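Local coordinates for protein S100-A5 (Homo sapiens, PDB 6WN7) that binds calcium, zinc and copper as a homodimeric EF-hand protein of the S100 family, calcium and copper competing for the same sites, at residues Leu30-Lys35 with Gln68-Lys73. The protein carries 2 engineered substitutions. Sequence-based numbering, arbitrary orientation.
With CA (calcium ion), chain K; CA (calcium ion), chain L.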
ATOM      1  N   LEU B  30      15.038   3.002 -10.745  1.00 11.02           N
ATOM      2  CA  LEU B  30      13.635   2.622 -10.654  1.00 11.03           C
ATOM      3  C   LEU B  30      13.420   1.294  -9.941  1.00 11.36           C
ATOM      4  O   LEU B  30      12.280   0.827  -9.858  1.00 12.18           O
ATOM      5  CB  LEU B  30      13.020   2.519 -12.058  1.00 11.06           C
ATOM      6  CG  LEU B  30      13.078   3.739 -12.963  1.00 14.28           C
ATOM      7  CD1 LEU B  30      12.485   3.487 -14.321  1.00 15.13           C
ATOM      8  CD2 LEU B  30      12.375   4.901 -12.307  1.00 17.62           C
ATOM      9  N   THR B  31      14.480   0.660  -9.453  1.00 10.95           N
ATOM     10  CA  THR B  31      14.370  -0.625  -8.788  1.00 11.75           C
ATOM     11  C   THR B  31      15.274  -0.622  -7.563  1.00 10.90           C
ATOM     12  O   THR B  31      16.287   0.074  -7.529  1.00 11.55           O
ATOM     13  CB  THR B  31      14.736  -1.810  -9.712  1.00 13.08           C
ATOM     14  OG1 THR B  31      16.020  -1.602 -10.290  1.00 16.73           O
ATOM     15  CG2 THR B  31      13.740  -1.982 -10.830  1.00 13.87           C
ATOM     16  N   LEU B  32      14.888  -1.413  -6.566  1.00 10.89           N
ATOM     17  CA  LEU B  32      15.672  -1.601  -5.357  1.00 10.89           C
ATOM     18  C   LEU B  32      16.572  -2.820  -5.503  1.00 10.85           C
ATOM     19  O   LEU B  32      16.093  -3.929  -5.721  1.00 13.11           O
ATOM     20  CB  LEU B  32      14.752  -1.855  -4.167  1.00 10.95           C
ATOM     21  CG  LEU B  32      13.788  -0.770  -3.738  1.00 10.95           C
ATOM     22  CD1 LEU B  32      12.681  -1.376  -2.971  1.00 12.15           C
ATOM     23  CD2 LEU B  32      14.484   0.235  -2.893  1.00 10.98           C
ATOM     24  N   SER B  33      17.862  -2.621  -5.345  1.00 11.35           N
ATOM     25  CA  SER B  33      18.759  -3.739  -5.182  1.00 11.65           C
ATOM     26  C   SER B  33      18.519  -4.389  -3.812  1.00 13.75           C
ATOM     27  O   SER B  33      17.737  -3.906  -2.990  1.00 13.77           O
ATOM     28  CB  SER B  33      20.198  -3.248  -5.318  1.00 13.64           C
ATOM     29  OG  SER B  33      20.542  -2.334  -4.283  1.00 13.30           O
ATOM     30  N   ARG B  34      19.192  -5.511  -3.569  1.00 13.58           N
ATOM     31  CA  ARG B  34      19.133  -6.098  -2.248  1.00 10.85           C
ATOM     32  C   ARG B  34      19.672  -5.126  -1.204  1.00 10.88           C
ATOM     33  O   ARG B  34      19.092  -4.993  -0.129  1.00 12.16           O
ATOM     34  CB  ARG B  34      19.888  -7.417  -2.221  1.00 14.49           C
ATOM     35  CG  ARG B  34      19.590  -8.255  -0.962  1.00 19.02           C
ATOM     36  CD  ARG B  34      20.509  -9.478  -0.859  1.00 21.63           C
ATOM     37  NE  ARG B  34      20.541 -10.069   0.479  1.00 20.53           N
ATOM     38  CZ  ARG B  34      21.279  -9.617   1.492  1.00 18.16           C
ATOM     39  NH1 ARG B  34      21.237 -10.227   2.667  1.00 18.09           N
ATOM     40  NH2 ARG B  34      22.059  -8.554   1.338  1.00 19.59           N
ATOM     41  N   LYS B  35      20.763  -4.415  -1.510  1.00 10.89           N
ATOM     42  CA  LYS B  35      21.263  -3.389  -0.594  1.00 10.93           C
ATOM     43  C   LYS B  35      20.209  -2.319  -0.321  1.00 11.60           C
ATOM     44  O   LYS B  35      19.984  -1.909   0.819  1.00 12.28           O
ATOM     45  CB  LYS B  35      22.477  -2.693  -1.207  1.00 13.35           C
ATOM     46  N   GLN B  68      17.090  -9.750  -9.630  1.00 16.01           N
ATOM     47  CA  GLN B  68      17.760  -9.319  -8.403  1.00 15.75           C
ATOM     48  C   GLN B  68      17.488  -7.856  -8.079  1.00 15.63           C
ATOM     49  O   GLN B  68      18.246  -7.215  -7.344  1.00 18.13           O
ATOM     50  CB  GLN B  68      19.258  -9.638  -8.411  1.00 18.80           C
ATOM     51  CG  GLN B  68      19.574 -11.118  -8.116  1.00 18.93           C
ATOM     52  CD  GLN B  68      19.027 -12.063  -9.180  1.00 16.52           C
ATOM     53  OE1 GLN B  68      19.437 -12.019 -10.340  1.00 18.54           O
ATOM     54  NE2 GLN B  68      18.095 -12.913  -8.787  1.00 17.71           N
ATOM     55  N   GLU B  69      16.396  -7.333  -8.604  1.00 14.24           N
ATOM     56  CA  GLU B  69      15.947  -5.989  -8.327  1.00 12.45           C
ATOM     57  C   GLU B  69      14.475  -6.076  -7.987  1.00 13.28           C
ATOM     58  O   GLU B  69      13.756  -6.921  -8.520  1.00 14.38           O
ATOM     59  CB  GLU B  69      16.093  -5.102  -9.556  1.00 14.64           C
ATOM     60  CG  GLU B  69      17.485  -5.028 -10.109  1.00 17.56           C
ATOM     61  CD  GLU B  69      18.366  -4.030  -9.378  1.00 18.87           C
ATOM     62  OE1 GLU B  69      19.600  -4.181  -9.453  1.00 21.02           O
ATOM     63  OE2 GLU B  69      17.834  -3.104  -8.738  1.00 17.45           O
ATOM     64  N   ILE B  70      14.032  -5.185  -7.107  1.00 13.14           N
ATOM     65  CA  ILE B  70      12.636  -5.084  -6.688  1.00 14.72           C
ATOM     66  C   ILE B  70      12.064  -3.825  -7.314  1.00 10.90           C
ATOM     67  O   ILE B  70      12.414  -2.717  -6.905  1.00 10.91           O
ATOM     68  CB  ILE B  70      12.509  -5.023  -5.159  1.00 10.88           C
ATOM     69  CG1 ILE B  70      13.239  -6.203  -4.532  1.00 15.96           C
ATOM     70  CG2 ILE B  70      11.057  -4.996  -4.725  1.00 12.33           C
ATOM     71  CD1 ILE B  70      12.854  -7.528  -5.113  1.00 19.31           C
ATOM     72  N   ASP B  71      11.169  -3.981  -8.280  1.00 11.87           N
ATOM     73  CA  ASP B  71      10.509  -2.851  -8.919  1.00 11.93           C
ATOM     74  C   ASP B  71       9.282  -2.443  -8.114  1.00 11.74           C
ATOM     75  O   ASP B  71       8.923  -3.079  -7.131  1.00 12.65           O
ATOM     76  CB  ASP B  71      10.190  -3.160 -10.385  1.00 14.47           C
ATOM     77  CG  ASP B  71       9.157  -4.269 -10.571  1.00 16.64           C
ATOM     78  OD1 ASP B  71       8.569  -4.730  -9.579  1.00 19.42           O
ATOM     79  OD2 ASP B  71       8.920  -4.661 -11.742  1.00 17.87           O
ATOM     80  N   PHE B  72       8.647  -1.346  -8.508  1.00 11.05           N
ATOM     81  CA  PHE B  72       7.571  -0.853  -7.663  1.00 11.10           C
ATOM     82  C   PHE B  72       6.438  -1.867  -7.539  1.00 11.11           C
ATOM     83  O   PHE B  72       5.794  -1.953  -6.497  1.00 12.11           O
ATOM     84  CB  PHE B  72       7.054   0.486  -8.171  1.00 11.16           C
ATOM     85  CG  PHE B  72       6.051   1.112  -7.256  1.00 11.22           C
ATOM     86  CD1 PHE B  72       6.459   1.785  -6.131  1.00 12.62           C
ATOM     87  CD2 PHE B  72       4.701   1.015  -7.508  1.00 11.58           C
ATOM     88  CE1 PHE B  72       5.544   2.340  -5.287  1.00 12.45           C
ATOM     89  CE2 PHE B  72       3.789   1.573  -6.661  1.00 11.78           C
ATOM     90  CZ  PHE B  72       4.211   2.229  -5.546  1.00 11.33           C
ATOM     91  N   LYS B  73       6.179  -2.648  -8.576  1.00 11.60           N
ATOM     92  CA  LYS B  73       5.090  -3.616  -8.493  1.00 12.58           C
ATOM     93  C   LYS B  73       5.409  -4.733  -7.510  1.00 12.04           C
ATOM     94  O   LYS B  73       4.567  -5.120  -6.698  1.00 13.40           O
ATOM     95  CB  LYS B  73       4.823  -4.208  -9.863  1.00 13.74           C
ATOM     96  CG  LYS B  73       3.907  -5.393  -9.841  1.00 17.67           C
ATOM     97  CD  LYS B  73       3.410  -5.698 -11.229  1.00 21.12           C
ATOM     98  CE  LYS B  73       2.667  -7.002 -11.235  1.00 28.51           C
ATOM     99  NZ  LYS B  73       2.410  -7.500 -12.615  1.00 35.07           N
TER
HETATM  100 CA    CA K 101      18.453   1.082  -7.493  1.00 12.02          CA
HETATM  101 CA    CA L 102      12.490  -7.966 -10.081  1.00 16.39          CA
HETATM  102  O   HOH W   1       9.746   0.239 -10.653  1.00 15.02           O
HETATM  103  O   HOH W   2      20.326  -7.095  -5.734  1.00 20.58           O
HETATM  104  O   HOH W   3      19.119  -1.047  -8.177  1.00 15.99           O
HETATM  105  O   HOH W   4      12.270  -6.244 -11.592  1.00 21.10           O
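L32 and I70 form a single antiparallel, hydrogen-bonded bridge that ties the calcium-binding loop of the first EF-hand to that of the second, just before helices 34-44 and 72-93. The two backbone bonds run in both directions: the L32 N to I70 O bond spans 2.8 Å and is nearly straight (176°), and the I70 N to L32 O bond is also 2.8 Å long. The side chains of L32 and I70 emerge on the buried face, where L32 CB lies 4.0 Å from I70 CB and both chains pack on Y75. T31 and E69 meet on the other face, their side chains crossing at about a right angle. With T31 OG1 set between the backbone N and the carbonyl carbon (chi1 53°), the hydroxyl donates a 2.8 Å hydrogen bond to E69 OE2, arriving from above the carboxylate plane. E69 OE2 also accepts a hydrogen bond from a water that binds the first calcium ion, so the carboxylate of one loop serves as second shell to the metal of the other. T31 CG2 rests 3.8 Å from D71 CB. An alanine at T31 would probably leave the calcium-bound water to hold E69 OE2, with the carboxylate less firmly fixed, and open a small gap beside D71 CB. Waters extend the pairing at both ends, one joining L30 O to F72 N, another R34 N to Q68 O. The carbonyls next to the bridge point to metal: T31 O binds one calcium ion at 2.4 Å, with S23, E26, S28 and E36, and E69 O the second at 2.3 Å, with D63, N65, D67 and E74. Calcium loops coupled through a short antiparallel backbone pairing are the hallmark of the paired EF-hand domain.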